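Local atomic coordinates of cytokinesis protein 2 (Saccharomyces cerevisiae, PDB entry 4WPE), a protein that mediates the cytoskeletal rearrangements of yeast cytokinesis, forming a double ring with the septins and later a ring with medial actin, and is represented here by its F-BAR domain. Residues D38-I41 with L42-Q46; V84-S87 with V88-R92; K182-S185 with N186-Y190. One frame throughout, in Å; residues are numbered along the deposited sequence.

Contact 1 of 3, residues D38-I41 with L42-Q46; sequences DSMI and LFFKQ
Asp38-Ile41 and Leu42-Gln46 are consecutive turns of helix 37-71, joined across their boundary by four backbone hydrogen bonds from residue i+4 to residue i. Leu42 N donates to Asp38 O at 3.1 Å, and Phe44 N reaches Met40 O at 2.8 Å in a nearly straight bond. Lys45 N to Ile41 O completes the regular set, whereas the bond from Phe43 N to Ser39 O is weak. On this scaffold the side chain of Met40, modelled as selenomethionine, is offered to two aromatic rings at once, those three and four residues further on. Its chain bends at the second torsion (chi2 -56°), which carries SE forward along the helix. SE lies 4.9 Å from the centroid of the Phe44 ring and 5.0 Å from that of Phe43, approaching both obliquely. The Phe43 side chain runs beside that of Met40 and points the same way, with its CD2 4.0 Å from SE. Phe44 takes a different course: its CG is turned anti to the carbonyl carbon (chi1 -73°), and the ring settles against the preceding turn, where CE1 meets Met40 CB at 4.0 Å. The root of the same ring lies by the Met40 carbonyl. The two rings then serve different neighbours. Phe44 packs on Ile107 of helix 76-162 in its own chain, while Phe43 packs on Ile61 of the second subunit and Met40 on Phe82 of that subunit. The arrangement is thus a pair of Met-aromatic contacts at i to i+3 and i to i+4 within one helix, set where the helix meets the second subunit of the F-BAR dimer.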
ATOM      1  N   ASP A  38      -6.131  -0.095  23.647  1.00 71.79           N
ATOM      2  CA  ASP A  38      -7.084   0.323  22.623  1.00 71.93           C
ATOM      3  C   ASP A  38      -6.413   1.150  21.529  1.00 73.00           C
ATOM      4  O   ASP A  38      -6.920   1.247  20.413  1.00 75.69           O
ATOM      5  CB  ASP A  38      -8.228   1.123  23.250  1.00 76.66           C
ATOM      6  CG  ASP A  38      -9.121   0.273  24.131  1.00 84.66           C
ATOM      7  OD1 ASP A  38      -9.450  -0.864  23.733  1.00 88.92           O
ATOM      8  OD2 ASP A  38      -9.500   0.742  25.224  1.00 95.28           O
ATOM      9  N   SER A  39      -5.274   1.750  21.858  1.00 64.63           N
ATOM     10  CA  SER A  39      -4.508   2.509  20.883  1.00 51.60           C
ATOM     11  C   SER A  39      -4.005   1.588  19.780  1.00 62.41           C
ATOM     12  O   SER A  39      -4.122   1.899  18.593  1.00 76.63           O
ATOM     13  CB  SER A  39      -3.332   3.221  21.556  1.00 56.06           C
ATOM     14  OG  SER A  39      -3.767   4.070  22.605  1.00 67.33           O
HETATM   15  N   MSE A  40      -3.448   0.449  20.178  1.00 61.03           N
HETATM   16  CA  MSE A  40      -2.898  -0.503  19.221  1.00 67.42           C
HETATM   17  C   MSE A  40      -3.983  -1.383  18.604  1.00 69.72           C
HETATM   18  O   MSE A  40      -3.914  -1.714  17.418  1.00 63.70           O
HETATM   19  CB  MSE A  40      -1.825  -1.369  19.887  1.00 64.35           C
HETATM   20  CG  MSE A  40      -0.463  -0.690  19.979  1.00 68.31           C
HETATM   21 SE   MSE A  40       0.186  -0.105  18.228  1.00 94.32          SE
HETATM   22  CE  MSE A  40       1.809   0.824  18.777  1.00 86.74           C
ATOM     23  N   ILE A  41      -4.979  -1.752  19.407  1.00 61.39           N
ATOM     24  CA  ILE A  41      -6.107  -2.541  18.919  1.00 61.62           C
ATOM     25  C   ILE A  41      -6.776  -1.864  17.725  1.00 63.03           C
ATOM     26  O   ILE A  41      -7.029  -2.499  16.702  1.00 58.03           O
ATOM     27  CB  ILE A  41      -7.162  -2.769  20.019  1.00 58.45           C
ATOM     28  CG1 ILE A  41      -6.614  -3.689  21.107  1.00 61.21           C
ATOM     29  CG2 ILE A  41      -8.424  -3.380  19.431  1.00 50.20           C
ATOM     30  CD1 ILE A  41      -7.457  -3.698  22.372  1.00 58.63           C
ATOM     31  N   LEU A  42      -7.054  -0.571  17.857  1.00 68.13           N
ATOM     32  CA  LEU A  42      -7.678   0.182  16.776  1.00 63.02           C
ATOM     33  C   LEU A  42      -6.731   0.313  15.591  1.00 63.48           C
ATOM     34  O   LEU A  42      -7.151   0.201  14.440  1.00 71.91           O
ATOM     35  CB  LEU A  42      -8.111   1.568  17.255  1.00 53.60           C
ATOM     36  CG  LEU A  42      -8.936   2.377  16.249  1.00 49.98           C
ATOM     37  CD1 LEU A  42     -10.328   1.783  16.084  1.00 48.67           C
ATOM     38  CD2 LEU A  42      -9.017   3.841  16.655  1.00 42.21           C
ATOM     39  N   PHE A  43      -5.454   0.552  15.879  1.00 56.17           N
ATOM     40  CA  PHE A  43      -4.447   0.689  14.831  1.00 56.37           C
ATOM     41  C   PHE A  43      -4.339  -0.582  13.997  1.00 58.92           C
ATOM     42  O   PHE A  43      -4.334  -0.527  12.770  1.00 65.37           O
ATOM     43  CB  PHE A  43      -3.082   1.032  15.431  1.00 52.55           C
ATOM     44  CG  PHE A  43      -1.960   1.012  14.427  1.00 56.54           C
ATOM     45  CD1 PHE A  43      -1.850   2.007  13.468  1.00 53.42           C
ATOM     46  CD2 PHE A  43      -1.018  -0.002  14.443  1.00 55.91           C
ATOM     47  CE1 PHE A  43      -0.822   1.992  12.548  1.00 51.13           C
ATOM     48  CE2 PHE A  43       0.012  -0.025  13.526  1.00 54.78           C
ATOM     49  CZ  PHE A  43       0.110   0.973  12.576  1.00 57.73           C
ATOM     50  N   PHE A  44      -4.251  -1.721  14.678  1.00 57.08           N
ATOM     51  CA  PHE A  44      -4.166  -3.022  14.022  1.00 58.45           C
ATOM     52  C   PHE A  44      -5.360  -3.268  13.114  1.00 60.78           C
ATOM     53  O   PHE A  44      -5.219  -3.799  12.013  1.00 56.83           O
ATOM     54  CB  PHE A  44      -4.076  -4.136  15.066  1.00 67.01           C
ATOM     55  CG  PHE A  44      -2.746  -4.216  15.758  1.00 67.02           C
ATOM     56  CD1 PHE A  44      -2.659  -4.657  17.069  1.00 67.97           C
ATOM     57  CD2 PHE A  44      -1.579  -3.871  15.092  1.00 66.02           C
ATOM     58  CE1 PHE A  44      -1.438  -4.741  17.711  1.00 67.18           C
ATOM     59  CE2 PHE A  44      -0.353  -3.956  15.727  1.00 67.03           C
ATOM     60  CZ  PHE A  44      -0.283  -4.390  17.038  1.00 66.72           C
ATOM     61  N   LYS A  45      -6.539  -2.875  13.584  1.00 62.28           N
ATOM     62  CA  LYS A  45      -7.763  -3.048  12.816  1.00 63.44           C
ATOM     63  C   LYS A  45      -7.750  -2.195  11.554  1.00 67.90           C
ATOM     64  O   LYS A  45      -7.936  -2.706  10.451  1.00 71.07           O
ATOM     65  CB  LYS A  45      -8.983  -2.702  13.671  1.00 59.47           C
ATOM     66  CG  LYS A  45     -10.306  -2.879  12.953  1.00 61.28           C
ATOM     67  CD  LYS A  45     -11.480  -2.595  13.875  1.00 63.86           C
ATOM     68  CE  LYS A  45     -12.796  -2.916  13.189  1.00 72.89           C
ATOM     69  NZ  LYS A  45     -13.929  -2.157  13.784  1.00 83.04           N
ATOM     70  N   GLN A  46      -7.525  -0.894  11.723  1.00 66.93           N
ATOM     71  CA  GLN A  46      -7.534   0.039  10.600  1.00 62.76           C
ATOM     72  C   GLN A  46      -6.433  -0.274   9.595  1.00 59.63           C
ATOM     73  O   GLN A  46      -6.647  -0.202   8.386  1.00 61.18           O
ATOM     74  CB  GLN A  46      -7.392   1.478  11.097  1.00 51.48           C
ATOM     75  CG  GLN A  46      -8.546   1.943  11.961  1.00 50.85           C
ATOM     76  CD  GLN A  46      -8.744   3.446  11.896  1.00 66.20           C
ATOM     77  OE1 GLN A  46      -8.515   4.160  12.875  1.00 62.50           O
ATOM     78  NE2 GLN A  46      -9.177   3.935  10.737  1.00 70.70           N
TER

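Contact 2 of 3, residues V84-S87 with V88-R92; sequences VVLS and VEKAR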
ATOM      1  N   VAL A  84       6.019  -9.559 -16.978  1.00 63.81           N
ATOM      2  CA  VAL A  84       6.775  -9.608 -15.731  1.00 61.10           C
ATOM      3  C   VAL A  84       6.215  -8.568 -14.772  1.00 63.46           C
ATOM      4  O   VAL A  84       5.992  -8.854 -13.597  1.00 62.47           O
ATOM      5  CB  VAL A  84       8.281  -9.361 -15.951  1.00 61.34           C
ATOM      6  CG1 VAL A  84       8.973  -9.056 -14.631  1.00 69.84           C
ATOM      7  CG2 VAL A  84       8.923 -10.562 -16.623  1.00 62.87           C
ATOM      8  N   VAL A  85       5.978  -7.364 -15.284  1.00 66.70           N
ATOM      9  CA  VAL A  85       5.337  -6.311 -14.504  1.00 63.07           C
ATOM     10  C   VAL A  85       3.995  -6.799 -13.978  1.00 64.42           C
ATOM     11  O   VAL A  85       3.653  -6.587 -12.816  1.00 69.10           O
ATOM     12  CB  VAL A  85       5.122  -5.029 -15.336  1.00 60.36           C
ATOM     13  CG1 VAL A  85       4.372  -3.984 -14.526  1.00 44.28           C
ATOM     14  CG2 VAL A  85       6.453  -4.474 -15.815  1.00 57.00           C
ATOM     15  N   LEU A  86       3.249  -7.473 -14.846  1.00 70.25           N
ATOM     16  CA  LEU A  86       1.943  -8.005 -14.488  1.00 65.26           C
ATOM     17  C   LEU A  86       2.044  -9.039 -13.373  1.00 61.74           C
ATOM     18  O   LEU A  86       1.256  -9.017 -12.428  1.00 64.07           O
ATOM     19  CB  LEU A  86       1.268  -8.616 -15.715  1.00 63.28           C
ATOM     20  CG  LEU A  86      -0.125  -9.206 -15.508  1.00 62.78           C
ATOM     21  CD1 LEU A  86      -1.052  -8.175 -14.886  1.00 57.32           C
ATOM     22  CD2 LEU A  86      -0.680  -9.695 -16.835  1.00 62.02           C
ATOM     23  N   SER A  87       3.019  -9.936 -13.478  1.00 63.71           N
ATOM     24  CA  SER A  87       3.163 -11.010 -12.496  1.00 67.74           C
ATOM     25  C   SER A  87       3.763 -10.501 -11.184  1.00 70.03           C
ATOM     26  O   SER A  87       3.384 -10.955 -10.102  1.00 71.39           O
ATOM     27  CB  SER A  87       4.019 -12.146 -13.064  1.00 63.99           C
ATOM     28  OG  SER A  87       5.399 -11.913 -12.850  1.00 65.38           O
ATOM     29  N   VAL A  88       4.698  -9.563 -11.284  1.00 68.71           N
ATOM     30  CA  VAL A  88       5.299  -8.951 -10.105  1.00 66.85           C
ATOM     31  C   VAL A  88       4.239  -8.263  -9.252  1.00 63.75           C
ATOM     32  O   VAL A  88       4.205  -8.427  -8.033  1.00 62.34           O
ATOM     33  CB  VAL A  88       6.390  -7.926 -10.493  1.00 70.38           C
ATOM     34  CG1 VAL A  88       6.621  -6.921  -9.370  1.00 77.07           C
ATOM     35  CG2 VAL A  88       7.682  -8.637 -10.867  1.00 70.30           C
ATOM     36  N   GLU A  89       3.360  -7.509  -9.905  1.00 64.00           N
ATOM     37  CA  GLU A  89       2.370  -6.708  -9.195  1.00 62.18           C
ATOM     38  C   GLU A  89       1.260  -7.546  -8.566  1.00 57.55           C
ATOM     39  O   GLU A  89       0.751  -7.196  -7.505  1.00 64.91           O
ATOM     40  CB  GLU A  89       1.766  -5.661 -10.134  1.00 66.35           C
ATOM     41  CG  GLU A  89       2.730  -4.545 -10.515  1.00 72.94           C
ATOM     42  CD  GLU A  89       3.136  -3.687  -9.327  1.00 81.16           C
ATOM     43  OE1 GLU A  89       2.355  -2.788  -8.948  1.00 84.12           O
ATOM     44  OE2 GLU A  89       4.232  -3.914  -8.771  1.00 84.51           O
ATOM     45  N   LYS A  90       0.878  -8.649  -9.205  1.00 62.20           N
ATOM     46  CA  LYS A  90      -0.149  -9.504  -8.616  1.00 69.70           C
ATOM     47  C   LYS A  90       0.442 -10.309  -7.459  1.00 65.26           C
ATOM     48  O   LYS A  90      -0.288 -10.782  -6.587  1.00 67.70           O
ATOM     49  CB  LYS A  90      -0.771 -10.438  -9.659  1.00 72.17           C
ATOM     50  CG  LYS A  90       0.216 -11.267 -10.444  1.00 80.78           C
ATOM     51  CD  LYS A  90      -0.493 -12.322 -11.279  1.00 91.03           C
ATOM     52  CE  LYS A  90      -1.494 -11.696 -12.237  1.00 91.68           C
ATOM     53  NZ  LYS A  90      -2.243 -12.731 -13.004  1.00 87.58           N
ATOM     54  N   ALA A  91       1.765 -10.452  -7.448  1.00 61.38           N
ATOM     55  CA  ALA A  91       2.456 -11.085  -6.330  1.00 60.15           C
ATOM     56  C   ALA A  91       2.425 -10.180  -5.099  1.00 63.24           C
ATOM     57  O   ALA A  91       2.224 -10.651  -3.978  1.00 68.13           O
ATOM     58  CB  ALA A  91       3.890 -11.422  -6.706  1.00 45.31           C
ATOM     59  N   ARG A  92       2.630  -8.882  -5.315  1.00 58.95           N
ATOM     60  CA  ARG A  92       2.521  -7.905  -4.236  1.00 55.39           C
ATOM     61  C   ARG A  92       1.103  -7.879  -3.687  1.00 60.69           C
ATOM     62  O   ARG A  92       0.898  -7.858  -2.473  1.00 72.54           O
ATOM     63  CB  ARG A  92       2.917  -6.506  -4.710  1.00 45.90           C
ATOM     64  CG  ARG A  92       4.371  -6.369  -5.123  1.00 49.46           C
ATOM     65  CD  ARG A  92       4.823  -4.913  -5.103  1.00 55.46           C
ATOM     66  NE  ARG A  92       3.991  -4.043  -5.931  1.00 62.90           N
ATOM     67  CZ  ARG A  92       3.107  -3.170  -5.454  1.00 67.51           C
ATOM     68  NH1 ARG A  92       2.928  -3.046  -4.146  1.00 64.14           N
ATOM     69  NH2 ARG A  92       2.400  -2.419  -6.288  1.00 70.35           N
TER
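Val84 and Val88 meet because their first torsions swing one methyl of each into the gap between successive turns: Val84 CG1 lies anti to its own nitrogen (chi1 165°), and Val88 CG2 anti to its carbonyl carbon, leaving the two carbons 4.0 Å apart. Val84 O takes two donors, Val88 N at 2.7 Å and Ser87 OG at 3.2 Å. The Glu89 chain folds at its second torsion (chi2 -65°), its carboxylate directed to Arg92. The guanidinium grips it side-on: Arg92 NH2 holds Glu89 OE1 at 2.7 Å and Arg92 NE holds Glu89 OE2 at 2.9 Å, both oxygens close to the guanidinium plane, though the carboxylate is tilted, OE2 being met from above its plane. Glu89 OE1 also forms a salt bridge with Arg47 of the second subunit, whose NH2 lies near Arg92 NH2, and the buried carboxylate probably offsets these like charges. With a glutamine in its place the two arginines would probably face each other with their charges less well offset. Glu248 and Tyr54 also hold Arg92 NH1. Along helix 76-162, Leu86 faces Thr62 and Asp66 of helix 37-71, whereas Val85 and Val88 lie against Leu255 and Met254 of helix 170-259.

Contact 3 of 3, residues K182-S185 with N186-Y190; sequences KWES and NSQEY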
ATOM      1  N   LYS A 182     -25.413   0.697  86.980  1.00 38.87           N
ATOM      2  CA  LYS A 182     -25.740   0.610  85.563  1.00 41.04           C
ATOM      3  C   LYS A 182     -24.583   1.111  84.709  1.00 52.84           C
ATOM      4  O   LYS A 182     -24.240   0.505  83.691  1.00 59.83           O
ATOM      5  CB  LYS A 182     -27.004   1.412  85.240  1.00 41.81           C
ATOM      6  CG  LYS A 182     -27.301   1.499  83.744  1.00 41.09           C
ATOM      7  CD  LYS A 182     -28.465   2.434  83.448  1.00 47.69           C
ATOM      8  CE  LYS A 182     -28.639   2.632  81.947  1.00 48.90           C
ATOM      9  NZ  LYS A 182     -29.640   3.693  81.643  1.00 54.16           N
ATOM     10  N   TRP A 183     -23.977   2.216  85.135  1.00 44.57           N
ATOM     11  CA  TRP A 183     -22.889   2.822  84.378  1.00 43.85           C
ATOM     12  C   TRP A 183     -21.531   2.295  84.817  1.00 44.92           C
ATOM     13  O   TRP A 183     -20.521   2.518  84.148  1.00 47.11           O
ATOM     14  CB  TRP A 183     -22.952   4.344  84.495  1.00 39.77           C
ATOM     15  CG  TRP A 183     -24.046   4.885  83.649  1.00 39.69           C
ATOM     16  CD1 TRP A 183     -25.276   5.298  84.061  1.00 38.63           C
ATOM     17  CD2 TRP A 183     -24.030   5.020  82.225  1.00 45.41           C
ATOM     18  NE1 TRP A 183     -26.024   5.705  82.982  1.00 45.34           N
ATOM     19  CE2 TRP A 183     -25.279   5.542  81.841  1.00 48.12           C
ATOM     20  CE3 TRP A 183     -23.075   4.759  81.237  1.00 46.81           C
ATOM     21  CZ2 TRP A 183     -25.601   5.811  80.513  1.00 52.18           C
ATOM     22  CZ3 TRP A 183     -23.394   5.025  79.918  1.00 47.60           C
ATOM     23  CH2 TRP A 183     -24.646   5.547  79.569  1.00 51.03           C
ATOM     24  N   GLU A 184     -21.513   1.591  85.942  1.00 48.00           N
ATOM     25  CA  GLU A 184     -20.361   0.783  86.310  1.00 55.30           C
ATOM     26  C   GLU A 184     -20.306  -0.406  85.357  1.00 59.90           C
ATOM     27  O   GLU A 184     -19.250  -0.750  84.826  1.00 63.82           O
ATOM     28  CB  GLU A 184     -20.461   0.318  87.762  1.00 61.60           C
ATOM     29  CG  GLU A 184     -19.246  -0.427  88.279  1.00 69.66           C
ATOM     30  CD  GLU A 184     -19.453  -0.943  89.692  1.00 83.03           C
ATOM     31  OE1 GLU A 184     -18.674  -0.563  90.591  1.00 85.76           O
ATOM     32  OE2 GLU A 184     -20.403  -1.726  89.902  1.00 90.33           O
ATOM     33  N   SER A 185     -21.467  -1.013  85.132  1.00 55.17           N
ATOM     34  CA  SER A 185     -21.594  -2.145  84.227  1.00 55.63           C
ATOM     35  C   SER A 185     -21.228  -1.743  82.807  1.00 57.65           C
ATOM     36  O   SER A 185     -20.456  -2.430  82.137  1.00 48.17           O
ATOM     37  CB  SER A 185     -23.017  -2.706  84.259  1.00 52.52           C
ATOM     38  OG  SER A 185     -23.323  -3.253  85.529  1.00 61.38           O
ATOM     39  N   ASN A 186     -21.789  -0.624  82.359  1.00 56.02           N
ATOM     40  CA  ASN A 186     -21.531  -0.108  81.021  1.00 45.10           C
ATOM     41  C   ASN A 186     -20.047   0.146  80.782  1.00 52.26           C
ATOM     42  O   ASN A 186     -19.507  -0.226  79.742  1.00 57.41           O
ATOM     43  CB  ASN A 186     -22.331   1.174  80.794  1.00 42.14           C
ATOM     44  CG  ASN A 186     -23.776   0.899  80.430  1.00 43.56           C
ATOM     45  OD1 ASN A 186     -24.203  -0.257  80.369  1.00 42.64           O
ATOM     46  ND2 ASN A 186     -24.544   1.959  80.207  1.00 42.24           N
ATOM     47  N   SER A 187     -19.387   0.767  81.754  1.00 53.07           N
ATOM     48  CA  SER A 187     -17.957   1.035  81.648  1.00 52.58           C
ATOM     49  C   SER A 187     -17.157  -0.257  81.523  1.00 48.63           C
ATOM     50  O   SER A 187     -16.195  -0.326  80.762  1.00 57.20           O
ATOM     51  CB  SER A 187     -17.468   1.836  82.856  1.00 50.63           C
ATOM     52  OG  SER A 187     -18.083   3.109  82.899  1.00 59.25           O
ATOM     53  N   GLN A 188     -17.562  -1.277  82.274  1.00 51.81           N
ATOM     54  CA  GLN A 188     -16.866  -2.559  82.271  1.00 52.37           C
ATOM     55  C   GLN A 188     -17.041  -3.292  80.949  1.00 49.21           C
ATOM     56  O   GLN A 188     -16.078  -3.823  80.396  1.00 52.85           O
ATOM     57  CB  GLN A 188     -17.362  -3.436  83.421  1.00 60.44           C
ATOM     58  CG  GLN A 188     -16.948  -2.948  84.797  1.00 67.17           C
ATOM     59  CD  GLN A 188     -17.596  -3.741  85.918  1.00 71.93           C
ATOM     60  OE1 GLN A 188     -18.277  -4.739  85.679  1.00 78.91           O
ATOM     61  NE2 GLN A 188     -17.392  -3.295  87.153  1.00 61.80           N
ATOM     62  N   GLU A 189     -18.272  -3.319  80.446  1.00 48.15           N
ATOM     63  CA  GLU A 189     -18.565  -4.018  79.201  1.00 55.93           C
ATOM     64  C   GLU A 189     -17.952  -3.310  78.003  1.00 55.44           C
ATOM     65  O   GLU A 189     -17.391  -3.954  77.117  1.00 54.75           O
ATOM     66  CB  GLU A 189     -20.074  -4.160  79.003  1.00 68.47           C
ATOM     67  CG  GLU A 189     -20.789  -4.819  80.165  1.00 86.95           C
ATOM     68  CD  GLU A 189     -22.296  -4.750  80.034  1.00 99.92           C
ATOM     69  OE1 GLU A 189     -22.787  -4.054  79.118  1.00105.92           O
ATOM     70  OE2 GLU A 189     -22.990  -5.389  80.853  1.00102.05           O
ATOM     71  N   TYR A 190     -18.065  -1.986  77.974  1.00 54.11           N
ATOM     72  CA  TYR A 190     -17.496  -1.196  76.888  1.00 49.35           C
ATOM     73  C   TYR A 190     -15.991  -1.402  76.798  1.00 56.60           C
ATOM     74  O   TYR A 190     -15.433  -1.487  75.702  1.00 56.30           O
ATOM     75  CB  TYR A 190     -17.811   0.282  77.079  1.00 48.03           C
ATOM     76  CG  TYR A 190     -19.195   0.676  76.625  1.00 51.72           C
ATOM     77  CD1 TYR A 190     -19.886  -0.093  75.701  1.00 63.06           C
ATOM     78  CD2 TYR A 190     -19.807   1.822  77.114  1.00 47.03           C
ATOM     79  CE1 TYR A 190     -21.150   0.268  75.273  1.00 66.22           C
ATOM     80  CE2 TYR A 190     -21.073   2.189  76.695  1.00 55.10           C
ATOM     81  CZ  TYR A 190     -21.740   1.410  75.775  1.00 63.50           C
ATOM     82  OH  TYR A 190     -22.999   1.771  75.355  1.00 69.01           O
TER
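Trp183 and Asn186 meet with their flat groups almost perpendicular: the amide plane stands 88° to the indole. The amide comes down on one face of the ring, nitrogen first, with ND2 3.2 Å above the plane and displaced toward the rim over the six-membered part. Asn186 ND2 lies 3.3 Å from both Trp183 CZ3 and Trp183 CE3, and Asn186 CB continues the contact at 3.7 Å from Trp183 CE3. The Asn186 CG is anti to the carbonyl carbon (chi1 -81°), a setting that sends the amide back along the helix toward the indole and places CG near Lys182 O, the carbonyl that accepts the Asn186 backbone N-H. Trp183 also engages helix 76-162, packing on Ala153 and making a cation-pi contact with Arg156. These two long helices, 76-162 and 170-259, run side by side in the distal arm of the F-BAR domain, in a region predicted to form coiled coil, and Ser187 also lies against Ala153. That serine has a second task within its own helix. Its hydroxyl donates to Trp183 O at 2.8 Å, nearly in line with the carbonyl bond, while its backbone N-H reaches the same oxygen at 3.2 Å from well above the carbonyl plane. Two donors of one residue therefore grip a single acceptor from different directions. Elsewhere round the helix, Glu184 and Gln188 extend side by side in the same direction, their carboxylate and amide planes only 23° apart. The touch is made by the amide nitrogen against the glutamate's aliphatic part, Gln188 NE2 lying 3.6 Å from Glu184 CG. Glu189 N donates to Ser185 O at 2.9 Å, and its side chain extends past that carbonyl. The Ser185 hydroxyl turns back to bond Leu181 O.

In the fold
The three contacts are all local to a helix, yet each belongs to a different one: 37-71, 76-162 and 170-259 in turn. Contacts 1 and 2, with centres about 30 Å apart, are partly buried and touch the second subunit. They do not meet within one chain, but across the dimer Val85 packs on Met40 and Glu89 on Phe43 of the second subunit. Contact 1 is aromatic and apolar; contact 2 adds a buried network of charges. Contact 3, about 96 Å from contact 2 between centres and on the opposite side of the chain's centre, is a surface contact untouched by the second subunit, and there an indole face meets an amide, among hydroxyls and carboxylates.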